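Local coordinates for protein UV damage endonuclease (Sulfolobus acidocaldarius, PDB 3TC3) that probably cuts DNA at UV-induced and other lesions as a repair endonuclease, using a TIM barrel that binds manganese, at residues E195-D198 with K199-V203; C206-I209 with S210-G214; D220-H223 with H224-L227; S238-R241 with R242-K245; I268-E271 with N272-F276. All coordinates share one frame; numbering follows the deposited sequence.

Contact 1: residues E195-D198 with K199-V203; sequences ENDD and KVFSV. With MN (manganese (II) ion), chain C.
The chain folds back between Asp197 and Phe201, and Asp197 N donates to Phe201 O over 2.9 Å to close a compact beta-alpha loop of the TIM barrel, between strand 192-195 and helix 203-213. The Asp197 side chain forms an Asx turn, OD1 to Lys199 N, and its carboxylate serves three consecutive backbone N-H groups. OD1 accepts from Lys199 N on its anti side and from Val200 N on its syn side, each donor 2.8 Å from that oxygen. OD2 takes Phe201 N from above the carboxylate plane, a longer approach of 3.1 Å. A chi1 of 73° puts CG between the backbone N and the carbonyl carbon, which turns both oxygens in over the bend. OD2 also lies at the edge of the Phe201 ring, with ring and carboxylate planes 79° apart. A leucine in place of Asp197 would probably leave the N-H groups of Lys199, Val200 and Phe201 without their acceptor and let the loop shift. Lys199 NZ, on the exposed side, makes a salt bridge to Asp198 OD1 at 3.3 Å, its hydrogen bond weak. Deeper in, Asn196 CG rests 3.5 Å from Val203 CG2, while its OD1 accepts from Asp220 N. Just before the turn, the extended Glu195 side chain places OE2 2.2 Å from the manganese, and its OE1 lies 2.8 Å from the oxygen of the metal-bound water.

Contact 2: residues C206-I209 with S210-G214; sequences CLWI and SERTG
This is a contact between neighbouring turns of one helix, 203-213, near its C-terminal end, where Arg212 lies back over Trp208 on the outer layer of the barrel. The guanidinium is flat on the indole: the planes differ by 9° and the centres are 3.5 Å apart. It is a cation-pi contact too, since Arg212 CZ stands over the face of the five-membered ring, while CD makes a CH-pi contact above the six-membered ring at 3.7 Å from its centroid. Trp208 holds CG anti to its own N (chi1 -170°), which swings the indole under the extended arginine chain, the two crossing with the ring face turned to it. The guanidinium is pinned a second way, for Arg212 NH1 donates to Trp208 O over 2.9 Å, in the carbonyl plane and on a lone pair. Leu174, Asn175 and Ile178 of helix 170-181 touch the same tryptophan.

At the next residue, Ile209 O has two donors on opposite faces of its carbonyl plane: Thr213 OG1 at 2.8 Å and Arg212 N at 3.1 Å. Ser210 O also accepts from two backbone donors, Thr213 N and Gly214 N, as the helix runs out. Gly214 then leaves helical geometry with a phi of 81°, a value that favours glycine. This helix end, joined by a short link to strand 217-220, belongs to the beta-alpha-beta unit of the TIM barrel.

Contact 3: residues D220-H223 with H224-L227; sequences DNLH and HSIL. With MN (manganese (II) ion), chain C.
This contact is part of the barrel's manganese site: Asp220, at the end of strand 217-220, is the N-cap of the short helix that carries His224. Asp220 OD2 binds the metal at 1.9 Å, beside Glu195 and Glu288. Its other oxygen, OD1, accepts from His223 N at 2.9 Å with a nearly straight N-H angle of 170°, and also sits above one face of the His223 ring. Asp220 O takes His224 N at 3.0 Å, beginning the helical backbone bonds. Two residues on, Leu222 O is held twice, by Ser225 OG at 2.7 Å and by Ile226 N at 3.2 Å. The Ser225 oxygen comes down to that carbonyl because chi1 of 76° places it between its own N and carbonyl carbon. His223 ND1 and His224 NE2 bond to Asn196 O and Glu231 O, outside the helix. With one carboxylate oxygen on the metal and the other on the helix cap, the rotation of Asp220 is fixed through both oxygens, linking the helix start directly to the metal.

Contact 4: residues S238-R241 with R242-K245; sequences SLVR and RTWK
Val240 O lies at the edge of the Trp244 indole, in the ring plane and 3.2 Å from CD1, while Val240 CG1 approaches NE1 at 4.0 Å along the same side. The Arg242 guanidinium is met obliquely by Leu239 CD2, which comes 3.9 Å from NH2. Trp244 NE1 itself bonds to Val217 O in the neighbouring strand. Between these groups the chain leaves helix 233-241 through a type I beta turn from Arg241 to Trp244, part of the connection to strand 249-252 of the TIM barrel; Trp244 N to Arg241 O, 3.1 Å, closes it. Thr243 secures the exit, as its OG1 donates to Val240 O at 2.7 Å, in the carbonyl plane, and its N reaches the same oxygen at 2.9 Å from above that plane. Chi1 of 70° turns OG1 back toward Val240 O; it also bonds to Val217 N of strand 217-220. A valine in place of Thr243 would probably leave Val217 N without that acceptor and Val240 O with one donor fewer.

Contact 5: residues I268-E271 with N272-F276; sequences INEE and NFRRF
Asn269 leads the chain into helix 270-279, and the first helical backbone bond runs from Phe273 N to Asn269 O at 2.9 Å. The Asn269 side chain is the N-cap: OD1 accepts from Asn272 N at 2.9 Å, in the carbonyl plane and on a lone pair. With CG anti to the backbone N (chi1 176°), the amide oxygen bends over the first turn, whose N-H groups have no earlier carbonyl to meet. Ile268, just before the cap, lays CD1 over one face of the Phe273 ring, 4.0 Å from CG.

On the outer side, Glu270 and Arg274, four residues apart, run alongside each other. Arg274 grips OE2 of Glu270 side-on, NE at 2.7 Å and NH2 at 2.8 Å, with carboxylate and guanidinium only 25° from coplanar. Arg274 NH2 has a second salt bridge, to Glu305 of helix 293-305. Arg275 instead reaches back with NH1 and NH2 to Asn272 OD1, from opposite faces of that amide, and Glu271 O stands over the centre of its guanidinium, 3.8 Å above the plane. Glu254 accepts from both Asn269 N and Asn272 ND2, tying the cap to the loop after strand 249-252. The Ile268-Phe273 contact, between the residue before the N-cap and the fourth after it, is a hydrophobic staple bracketing the Asn269 cap.

Overall arrangement
All five contacts are local, joining residues of the helices and connections in the second half of the TIM barrel. Contacts 1 and 3 form the metal end: their centres are 8 Å apart, they share the manganese and water 1, and backbone and carboxylate bonds dominate them. Contact 2 touches contact 1 through Cys206 and contact 4 through Leu207 and Ser210. Contact 4 buries Val240 and Trp244 beside strand 217-220, leaves Arg242 exposed, and is held mainly by backbone and threonine bonds. Contact 5 is more peripheral, meeting contact 3 through Phe276 and Asn221. Arginine stacking marks the exposed side of contact 2, and salt bridges contact 5 and the outer tip of contact 1; buried carboxylates mark the metal site.

Contact 1: residues E195-D198 with K199-V203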
loop_
_atom_site.group_PDB
_atom_site.type_symbol
_atom_site.label_atom_id
_atom_site.label_comp_id
_atom_site.label_asym_id
_atom_site.label_seq_id
_atom_site.Cartn_x
_atom_site.Cartn_y
_atom_site.Cartn_z
ATOM N N GLU A 195 2.338 0.963 -8.976
ATOM C CA GLU A 195 3.531 1.662 -8.545
ATOM C C GLU A 195 4.705 1.205 -9.432
ATOM O O GLU A 195 4.809 0.061 -9.931
ATOM C CB GLU A 195 3.809 1.135 -7.130
ATOM C CG GLU A 195 5.078 1.647 -6.424
ATOM C CD GLU A 195 5.435 0.828 -5.178
ATOM O OE1 GLU A 195 4.582 0.150 -4.610
ATOM O OE2 GLU A 195 6.592 0.897 -4.736
ATOM N N ASN A 196 5.621 2.140 -9.647
ATOM C CA ASN A 196 6.801 1.827 -10.375
ATOM C C ASN A 196 7.721 0.932 -9.535
ATOM O O ASN A 196 7.776 1.098 -8.300
ATOM C CB ASN A 196 7.501 3.129 -10.837
ATOM C CG ASN A 196 7.897 4.056 -9.672
ATOM O OD1 ASN A 196 7.014 4.449 -8.919
ATOM N ND2 ASN A 196 9.206 4.329 -9.495
ATOM N N ASP A 197 8.432 0.059 -10.218
ATOM C CA ASP A 197 9.462 -0.756 -9.505
ATOM C C ASP A 197 10.881 -0.419 -9.889
ATOM O O ASP A 197 11.089 0.370 -10.825
ATOM C CB ASP A 197 9.064 -2.238 -9.612
ATOM C CG ASP A 197 9.288 -2.787 -11.014
ATOM O OD1 ASP A 197 10.466 -3.133 -11.338
ATOM O OD2 ASP A 197 8.348 -2.924 -11.831
ATOM N N ASP A 198 11.881 -1.114 -9.260
ATOM C CA ASP A 198 13.242 -0.705 -9.521
ATOM C C ASP A 198 13.954 -1.601 -10.503
ATOM O O ASP A 198 15.140 -1.419 -10.791
ATOM C CB ASP A 198 14.004 -0.602 -8.181
ATOM C CG ASP A 198 14.047 -1.907 -7.403
ATOM O OD1 ASP A 198 13.334 -2.867 -7.664
ATOM O OD2 ASP A 198 14.831 -1.955 -6.423
ATOM N N LYS A 199 13.212 -2.556 -11.076
ATOM C CA LYS A 199 13.818 -3.505 -11.989
ATOM C C LYS A 199 13.314 -3.464 -13.445
ATOM O O LYS A 199 14.136 -3.596 -14.366
ATOM C CB LYS A 199 13.665 -4.940 -11.484
ATOM C CG LYS A 199 14.190 -5.222 -10.112
ATOM C CD LYS A 199 15.750 -5.237 -10.024
ATOM C CE LYS A 199 16.286 -5.778 -8.646
ATOM N NZ LYS A 199 15.362 -5.447 -7.491
ATOM N N VAL A 200 12.025 -3.278 -13.667
ATOM C CA VAL A 200 11.469 -3.386 -14.982
ATOM C C VAL A 200 10.516 -2.274 -15.381
ATOM O O VAL A 200 10.741 -1.642 -16.390
ATOM C CB VAL A 200 10.701 -4.713 -15.144
ATOM C CG1 VAL A 200 10.127 -4.814 -16.619
ATOM C CG2 VAL A 200 11.731 -5.891 -14.970
ATOM N N PHE A 201 9.515 -2.021 -14.529
ATOM C CA PHE A 201 8.462 -1.094 -14.910
ATOM C C PHE A 201 8.639 0.287 -14.270
ATOM O O PHE A 201 8.397 0.498 -13.078
ATOM C CB PHE A 201 7.036 -1.651 -14.606
ATOM C CG PHE A 201 6.757 -2.852 -15.418
ATOM C CD1 PHE A 201 6.573 -2.729 -16.831
ATOM C CD2 PHE A 201 6.836 -4.158 -14.833
ATOM C CE1 PHE A 201 6.391 -3.893 -17.619
ATOM C CE2 PHE A 201 6.686 -5.314 -15.630
ATOM C CZ PHE A 201 6.419 -5.204 -16.973
ATOM N N SER A 202 9.018 1.241 -15.096
ATOM C CA SER A 202 9.343 2.576 -14.658
ATOM C C SER A 202 8.091 3.440 -14.500
ATOM O O SER A 202 6.991 2.975 -14.864
ATOM C CB SER A 202 10.242 3.230 -15.750
ATOM O OG SER A 202 9.462 3.376 -16.971
ATOM N N VAL A 203 8.239 4.641 -14.019
ATOM C CA VAL A 203 7.151 5.629 -14.043
ATOM C C VAL A 203 6.556 5.769 -15.458
ATOM O O VAL A 203 5.320 5.769 -15.635
ATOM C CB VAL A 203 7.604 6.936 -13.473
ATOM C CG1 VAL A 203 6.493 8.005 -13.604
ATOM C CG2 VAL A 203 7.886 6.715 -11.961
HETATM MN MN MN C . 7.242 1.470 -2.696
HETATM O O HOH W 1 5.868 -0.410 -2.158
#

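Contact 2: residues C206-I209 with S210-G214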
loop_
_atom_site.group_PDB
_atom_site.type_symbol
_atom_site.label_atom_id
_atom_site.label_comp_id
_atom_site.label_asym_id
_atom_site.label_seq_id
_atom_site.Cartn_x
_atom_site.Cartn_y
_atom_site.Cartn_z
ATOM N N CYS A 206 4.283 2.893 -16.176
ATOM C CA CYS A 206 3.015 3.011 -15.412
ATOM C C CYS A 206 2.107 4.088 -15.982
ATOM O O CYS A 206 0.876 3.880 -16.064
ATOM C CB CYS A 206 3.286 3.298 -13.915
ATOM S SG CYS A 206 4.130 1.911 -13.096
ATOM N N LEU A 207 2.700 5.158 -16.480
ATOM C CA LEU A 207 1.882 6.250 -17.066
ATOM C C LEU A 207 1.226 5.709 -18.369
ATOM O O LEU A 207 0.085 6.087 -18.692
ATOM C CB LEU A 207 2.781 7.429 -17.378
ATOM C CG LEU A 207 3.237 8.189 -16.128
ATOM C CD1 LEU A 207 4.223 9.329 -16.509
ATOM C CD2 LEU A 207 2.046 8.769 -15.385
ATOM N N TRP A 208 1.927 4.805 -19.086
ATOM C CA TRP A 208 1.353 4.257 -20.351
ATOM C C TRP A 208 0.128 3.456 -20.005
ATOM O O TRP A 208 -0.900 3.501 -20.712
ATOM C CB TRP A 208 2.450 3.443 -21.012
ATOM C CG TRP A 208 2.115 3.025 -22.423
ATOM C CD1 TRP A 208 2.396 3.724 -23.600
ATOM C CD2 TRP A 208 1.395 1.826 -22.841
ATOM N NE1 TRP A 208 1.951 3.024 -24.689
ATOM C CE2 TRP A 208 1.374 1.875 -24.316
ATOM C CE3 TRP A 208 0.849 0.694 -22.176
ATOM C CZ2 TRP A 208 0.727 0.872 -25.073
ATOM C CZ3 TRP A 208 0.250 -0.334 -22.980
ATOM C CH2 TRP A 208 0.232 -0.224 -24.367
ATOM N N ILE A 209 0.215 2.641 -18.938
ATOM C CA ILE A 209 -0.931 1.890 -18.461
ATOM C C ILE A 209 -2.047 2.840 -18.024
ATOM O O ILE A 209 -3.205 2.628 -18.435
ATOM C CB ILE A 209 -0.552 0.904 -17.326
ATOM C CG1 ILE A 209 0.357 -0.210 -17.855
ATOM C CG2 ILE A 209 -1.874 0.394 -16.648
ATOM C CD1 ILE A 209 0.857 -1.127 -16.732
ATOM N N SER A 210 -1.731 3.840 -17.201
ATOM C CA SER A 210 -2.759 4.730 -16.678
ATOM C C SER A 210 -3.519 5.409 -17.780
ATOM O O SER A 210 -4.748 5.564 -17.674
ATOM C CB SER A 210 -2.096 5.783 -15.769
ATOM O OG SER A 210 -3.068 6.584 -15.113
ATOM N N GLU A 211 -2.828 5.846 -18.856
ATOM C CA GLU A 211 -3.481 6.588 -19.917
ATOM C C GLU A 211 -4.618 5.764 -20.551
ATOM O O GLU A 211 -5.608 6.347 -20.991
ATOM C CB GLU A 211 -2.439 6.972 -20.992
ATOM C CG GLU A 211 -3.028 7.714 -22.094
ATOM C CD GLU A 211 -3.009 9.199 -21.789
ATOM O OE1 GLU A 211 -2.447 9.578 -20.721
ATOM O OE2 GLU A 211 -3.545 9.973 -22.612
ATOM N N ARG A 212 -4.461 4.447 -20.561
ATOM C CA ARG A 212 -5.423 3.508 -21.226
ATOM C C ARG A 212 -6.394 2.899 -20.234
ATOM O O ARG A 212 -7.286 2.118 -20.687
ATOM C CB ARG A 212 -4.571 2.447 -21.953
ATOM C CG ARG A 212 -3.899 3.075 -23.156
ATOM C CD ARG A 212 -2.609 2.228 -23.489
ATOM N NE ARG A 212 -1.979 2.843 -24.615
ATOM C CZ ARG A 212 -1.249 3.943 -24.621
ATOM N NH1 ARG A 212 -0.955 4.572 -23.445
ATOM N NH2 ARG A 212 -0.779 4.469 -25.768
ATOM N N THR A 213 -6.316 3.253 -18.942
ATOM C CA THR A 213 -7.132 2.529 -17.940
ATOM C C THR A 213 -7.751 3.453 -16.907
ATOM O O THR A 213 -8.674 2.973 -16.196
ATOM C CB THR A 213 -6.328 1.505 -17.121
ATOM O OG1 THR A 213 -5.185 2.168 -16.568
ATOM C CG2 THR A 213 -5.877 0.378 -18.047
ATOM N N GLY A 214 -7.145 4.617 -16.675
ATOM C CA GLY A 214 -7.571 5.470 -15.564
ATOM C C GLY A 214 -6.992 5.033 -14.219
ATOM O O GLY A 214 -7.364 5.635 -13.157
HETATM O O HOH W 2 -0.764 8.892 -17.903
#

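Contact 3: residues D220-H223 with H224-L227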
loop_
_atom_site.group_PDB
_atom_site.type_symbol
_atom_site.label_atom_id
_atom_site.label_comp_id
_atom_site.label_asym_id
_atom_site.label_seq_id
_atom_site.Cartn_x
_atom_site.Cartn_y
_atom_site.Cartn_z
ATOM N N ASP A 220 7.127 5.932 -6.340
ATOM C CA ASP A 220 8.077 5.463 -5.341
ATOM C C ASP A 220 9.392 6.103 -5.670
ATOM O O ASP A 220 9.930 5.872 -6.727
ATOM C CB ASP A 220 8.165 3.987 -5.396
ATOM C CG ASP A 220 9.070 3.500 -4.325
ATOM O OD1 ASP A 220 10.252 3.795 -4.278
ATOM O OD2 ASP A 220 8.500 2.765 -3.431
ATOM N N ASN A 221 9.846 6.962 -4.747
ATOM C CA ASN A 221 11.025 7.792 -5.077
ATOM C C ASN A 221 12.321 6.936 -5.183
ATOM O O ASN A 221 13.111 7.212 -6.066
ATOM C CB ASN A 221 11.203 8.907 -4.097
ATOM C CG ASN A 221 11.562 8.457 -2.730
ATOM O OD1 ASN A 221 11.012 7.470 -2.186
ATOM N ND2 ASN A 221 12.504 9.205 -2.118
ATOM N N LEU A 222 12.532 5.980 -4.287
ATOM C CA LEU A 222 13.788 5.197 -4.347
ATOM C C LEU A 222 13.753 4.384 -5.640
ATOM O O LEU A 222 14.729 4.346 -6.364
ATOM C CB LEU A 222 13.846 4.278 -3.125
ATOM C CG LEU A 222 15.052 3.316 -3.106
ATOM C CD1 LEU A 222 16.346 4.084 -3.126
ATOM C CD2 LEU A 222 14.974 2.428 -1.843
ATOM N N HIS A 223 12.583 3.806 -5.996
ATOM C CA HIS A 223 12.564 3.029 -7.222
ATOM C C HIS A 223 12.846 3.858 -8.450
ATOM O O HIS A 223 13.536 3.419 -9.394
ATOM C CB HIS A 223 11.221 2.330 -7.385
ATOM C CG HIS A 223 10.887 1.320 -6.303
ATOM N ND1 HIS A 223 9.629 0.784 -6.205
ATOM C CD2 HIS A 223 11.618 0.835 -5.232
ATOM C CE1 HIS A 223 9.551 -0.057 -5.139
ATOM N NE2 HIS A 223 10.744 -0.033 -4.507
ATOM N N HIS A 224 12.268 5.042 -8.467
ATOM C CA HIS A 224 12.523 5.949 -9.598
ATOM C C HIS A 224 13.971 6.362 -9.661
ATOM O O HIS A 224 14.507 6.453 -10.769
ATOM C CB HIS A 224 11.609 7.168 -9.392
ATOM C CG HIS A 224 11.795 8.239 -10.489
ATOM N ND1 HIS A 224 11.300 8.073 -11.755
ATOM C CD2 HIS A 224 12.427 9.486 -10.471
ATOM C CE1 HIS A 224 11.652 9.167 -12.521
ATOM N NE2 HIS A 224 12.311 10.033 -11.721
ATOM N N SER A 225 14.615 6.582 -8.513
ATOM C CA SER A 225 16.003 7.013 -8.514
ATOM C C SER A 225 16.840 5.916 -9.190
ATOM O O SER A 225 17.886 6.205 -9.860
ATOM C CB SER A 225 16.480 7.273 -7.104
ATOM O OG SER A 225 16.747 6.094 -6.341
ATOM N N ILE A 226 16.412 4.652 -9.038
ATOM C CA ILE A 226 17.173 3.493 -9.570
ATOM C C ILE A 226 16.854 3.217 -11.062
ATOM O O ILE A 226 17.725 2.908 -11.868
ATOM C CB ILE A 226 16.915 2.245 -8.728
ATOM C CG1 ILE A 226 17.478 2.507 -7.300
ATOM C CG2 ILE A 226 17.540 0.933 -9.338
ATOM C CD1 ILE A 226 17.121 1.336 -6.344
ATOM N N LEU A 227 15.588 3.360 -11.426
ATOM C CA LEU A 227 15.123 2.974 -12.766
ATOM C C LEU A 227 14.236 4.107 -13.302
ATOM O O LEU A 227 13.087 4.274 -12.821
ATOM C CB LEU A 227 14.303 1.666 -12.688
ATOM C CG LEU A 227 13.793 1.223 -14.057
ATOM C CD1 LEU A 227 15.007 0.728 -14.941
ATOM C CD2 LEU A 227 12.752 0.135 -13.889
HETATM MN MN MN C . 7.242 1.470 -2.696
HETATM O O HOH W 1 5.868 -0.410 -2.158
#

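Contact 4: residues S238-R241 with R242-K245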
loop_
_atom_site.group_PDB
_atom_site.type_symbol
_atom_site.label_atom_id
_atom_site.label_comp_id
_atom_site.label_asym_id
_atom_site.label_seq_id
_atom_site.Cartn_x
_atom_site.Cartn_y
_atom_site.Cartn_z
ATOM N N SER A 238 4.685 15.591 -11.148
ATOM C CA SER A 238 3.664 16.335 -11.790
ATOM C C SER A 238 2.899 15.407 -12.733
ATOM O O SER A 238 1.698 15.521 -12.876
ATOM C CB SER A 238 4.298 17.433 -12.605
ATOM O OG SER A 238 3.325 17.979 -13.444
ATOM N N LEU A 239 3.646 14.550 -13.432
ATOM C CA LEU A 239 3.040 13.576 -14.359
ATOM C C LEU A 239 2.091 12.619 -13.590
ATOM O O LEU A 239 0.923 12.421 -14.002
ATOM C CB LEU A 239 4.125 12.789 -15.078
ATOM C CG LEU A 239 4.836 13.561 -16.225
ATOM C CD1 LEU A 239 6.042 12.744 -16.590
ATOM C CD2 LEU A 239 3.982 13.670 -17.459
ATOM N N VAL A 240 2.592 12.055 -12.504
ATOM C CA VAL A 240 1.785 11.123 -11.762
ATOM C C VAL A 240 0.575 11.774 -11.090
ATOM O O VAL A 240 -0.542 11.176 -11.028
ATOM C CB VAL A 240 2.736 10.397 -10.751
ATOM C CG1 VAL A 240 1.965 10.030 -9.548
ATOM C CG2 VAL A 240 3.568 9.348 -11.417
ATOM N N ARG A 241 0.709 13.072 -10.649
ATOM C CA ARG A 241 -0.485 13.786 -10.085
ATOM C C ARG A 241 -1.752 13.789 -10.959
ATOM O O ARG A 241 -2.875 13.681 -10.457
ATOM C CB ARG A 241 -0.114 15.255 -9.682
ATOM C CG ARG A 241 -1.181 16.056 -8.999
ATOM C CD ARG A 241 -0.670 17.535 -8.789
ATOM N NE ARG A 241 0.508 17.541 -7.903
ATOM C CZ ARG A 241 0.498 17.351 -6.573
ATOM N NH1 ARG A 241 -0.634 17.067 -5.910
ATOM N NH2 ARG A 241 1.663 17.378 -5.942
ATOM N N ARG A 242 -1.571 13.937 -12.261
ATOM C CA ARG A 242 -2.676 13.995 -13.211
ATOM C C ARG A 242 -3.421 12.629 -13.325
ATOM O O ARG A 242 -4.503 12.566 -13.895
ATOM C CB ARG A 242 -2.126 14.492 -14.541
ATOM C CG ARG A 242 -1.430 15.803 -14.298
ATOM C CD ARG A 242 -1.229 16.613 -15.584
ATOM N NE ARG A 242 -0.897 15.806 -16.770
ATOM C CZ ARG A 242 0.286 15.825 -17.400
ATOM N NH1 ARG A 242 1.277 16.620 -16.981
ATOM N NH2 ARG A 242 0.480 15.031 -18.455
ATOM N N THR A 243 -2.846 11.546 -12.773
ATOM C CA THR A 243 -3.513 10.253 -12.804
ATOM C C THR A 243 -4.425 10.029 -11.632
ATOM O O THR A 243 -5.124 9.039 -11.620
ATOM C CB THR A 243 -2.562 9.069 -12.912
ATOM O OG1 THR A 243 -1.844 8.934 -11.672
ATOM C CG2 THR A 243 -1.510 9.305 -14.051
ATOM N N TRP A 244 -4.460 10.997 -10.701
ATOM C CA TRP A 244 -5.340 10.876 -9.513
ATOM C C TRP A 244 -6.495 11.818 -9.628
ATOM O O TRP A 244 -6.309 12.971 -9.988
ATOM C CB TRP A 244 -4.561 11.176 -8.221
ATOM C CG TRP A 244 -3.532 10.157 -7.949
ATOM C CD1 TRP A 244 -2.288 10.077 -8.535
ATOM C CD2 TRP A 244 -3.553 9.158 -6.904
ATOM N NE1 TRP A 244 -1.558 9.002 -7.977
ATOM C CE2 TRP A 244 -2.271 8.430 -7.001
ATOM C CE3 TRP A 244 -4.486 8.733 -5.982
ATOM C CZ2 TRP A 244 -1.968 7.316 -6.209
ATOM C CZ3 TRP A 244 -4.142 7.642 -5.156
ATOM C CH2 TRP A 244 -2.920 6.953 -5.290
ATOM N N LYS A 245 -7.631 11.390 -9.135
ATOM C CA LYS A 245 -8.744 12.356 -9.083
ATOM C C LYS A 245 -8.666 13.132 -7.759
ATOM O O LYS A 245 -9.041 14.299 -7.679
ATOM C CB LYS A 245 -10.088 11.638 -9.301
ATOM C CG LYS A 245 -10.414 11.630 -10.807
ATOM C CD LYS A 245 -11.610 10.778 -11.165
ATOM C CE LYS A 245 -11.600 10.495 -12.673
ATOM N NZ LYS A 245 -10.669 9.336 -12.893
#

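Contact 5: residues I268-E271 with N272-F276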
loop_
_atom_site.group_PDB
_atom_site.type_symbol
_atom_site.label_atom_id
_atom_site.label_comp_id
_atom_site.label_asym_id
_atom_site.label_seq_id
_atom_site.Cartn_x
_atom_site.Cartn_y
_atom_site.Cartn_z
ATOM N N ILE A 268 14.513 6.861 8.278
ATOM C CA ILE A 268 14.687 7.975 7.344
ATOM C C ILE A 268 15.819 8.874 7.840
ATOM O O ILE A 268 16.098 8.999 9.022
ATOM C CB ILE A 268 13.432 8.873 7.126
ATOM C CG1 ILE A 268 12.949 9.478 8.455
ATOM C CG2 ILE A 268 12.294 8.036 6.482
ATOM C CD1 ILE A 268 11.787 10.531 8.090
ATOM N N ASN A 269 16.490 9.503 6.871
ATOM C CA ASN A 269 17.454 10.527 7.203
ATOM C C ASN A 269 16.775 11.906 7.111
ATOM O O ASN A 269 16.154 12.253 6.094
ATOM C CB ASN A 269 18.610 10.436 6.184
ATOM C CG ASN A 269 19.623 11.553 6.393
ATOM O OD1 ASN A 269 19.395 12.706 6.032
ATOM N ND2 ASN A 269 20.722 11.213 7.034
ATOM N N GLU A 270 16.843 12.640 8.205
ATOM C CA GLU A 270 16.053 13.874 8.258
ATOM C C GLU A 270 16.457 14.846 7.172
ATOM O O GLU A 270 15.575 15.546 6.628
ATOM C CB GLU A 270 16.187 14.564 9.627
ATOM C CG GLU A 270 15.792 16.060 9.602
ATOM C CD GLU A 270 15.772 16.731 10.965
ATOM O OE1 GLU A 270 16.239 16.119 11.954
ATOM O OE2 GLU A 270 15.227 17.833 11.063
ATOM N N GLU A 271 17.749 14.957 6.862
ATOM C CA GLU A 271 18.109 15.927 5.826
ATOM C C GLU A 271 17.630 15.465 4.430
ATOM O O GLU A 271 17.249 16.293 3.597
ATOM C CB GLU A 271 19.646 16.171 5.854
ATOM C CG GLU A 271 20.302 16.166 7.316
ATOM C CD GLU A 271 19.688 17.190 8.194
ATOM O OE1 GLU A 271 19.395 18.261 7.613
ATOM O OE2 GLU A 271 19.464 16.952 9.429
ATOM N N ASN A 272 17.700 14.157 4.143
ATOM C CA ASN A 272 17.173 13.621 2.873
ATOM C C ASN A 272 15.672 13.893 2.796
ATOM O O ASN A 272 15.154 14.267 1.749
ATOM C CB ASN A 272 17.483 12.125 2.707
ATOM C CG ASN A 272 18.936 11.868 2.429
ATOM O OD1 ASN A 272 19.636 12.721 1.903
ATOM N ND2 ASN A 272 19.396 10.707 2.771
ATOM N N PHE A 273 14.977 13.653 3.908
ATOM C CA PHE A 273 13.529 13.854 3.898
ATOM C C PHE A 273 13.175 15.307 3.697
ATOM O O PHE A 273 12.252 15.615 2.918
ATOM C CB PHE A 273 12.910 13.249 5.210
ATOM C CG PHE A 273 11.418 13.335 5.233
ATOM C CD1 PHE A 273 10.657 12.525 4.397
ATOM C CD2 PHE A 273 10.787 14.283 6.049
ATOM C CE1 PHE A 273 9.223 12.655 4.409
ATOM C CE2 PHE A 273 9.395 14.389 6.083
ATOM C CZ PHE A 273 8.604 13.566 5.266
ATOM N N ARG A 274 13.907 16.164 4.415
ATOM C CA ARG A 274 13.693 17.623 4.206
ATOM C C ARG A 274 13.932 18.005 2.740
ATOM O O ARG A 274 13.165 18.808 2.165
ATOM C CB ARG A 274 14.617 18.421 5.129
ATOM C CG ARG A 274 14.142 18.410 6.553
ATOM C CD ARG A 274 15.226 19.035 7.459
ATOM N NE ARG A 274 14.753 19.155 8.813
ATOM C CZ ARG A 274 14.042 20.171 9.261
ATOM N NH1 ARG A 274 13.677 21.160 8.442
ATOM N NH2 ARG A 274 13.653 20.131 10.537
ATOM N N ARG A 275 14.951 17.477 2.090
ATOM C CA ARG A 275 15.204 17.848 0.696
ATOM C C ARG A 275 14.071 17.384 -0.201
ATOM O O ARG A 275 13.630 18.104 -1.143
ATOM C CB ARG A 275 16.496 17.253 0.209
ATOM C CG ARG A 275 17.677 18.250 0.183
ATOM C CD ARG A 275 18.891 17.618 -0.516
ATOM N NE ARG A 275 19.733 17.060 0.528
ATOM C CZ ARG A 275 19.877 15.772 0.775
ATOM N NH1 ARG A 275 19.232 14.877 0.011
ATOM N NH2 ARG A 275 20.656 15.376 1.797
ATOM N N PHE A 276 13.512 16.208 0.100
ATOM C CA PHE A 276 12.386 15.730 -0.641
ATOM C C PHE A 276 11.134 16.599 -0.459
ATOM O O PHE A 276 10.436 16.930 -1.434
ATOM C CB PHE A 276 12.103 14.274 -0.150
ATOM C CG PHE A 276 11.029 13.616 -0.927
ATOM C CD1 PHE A 276 11.345 13.035 -2.178
ATOM C CD2 PHE A 276 9.749 13.542 -0.442
ATOM C CE1 PHE A 276 10.418 12.393 -2.927
ATOM C CE2 PHE A 276 8.717 12.864 -1.262
ATOM C CZ PHE A 276 9.072 12.382 -2.524
HETATM O O HOH W 3 21.825 13.446 4.156
#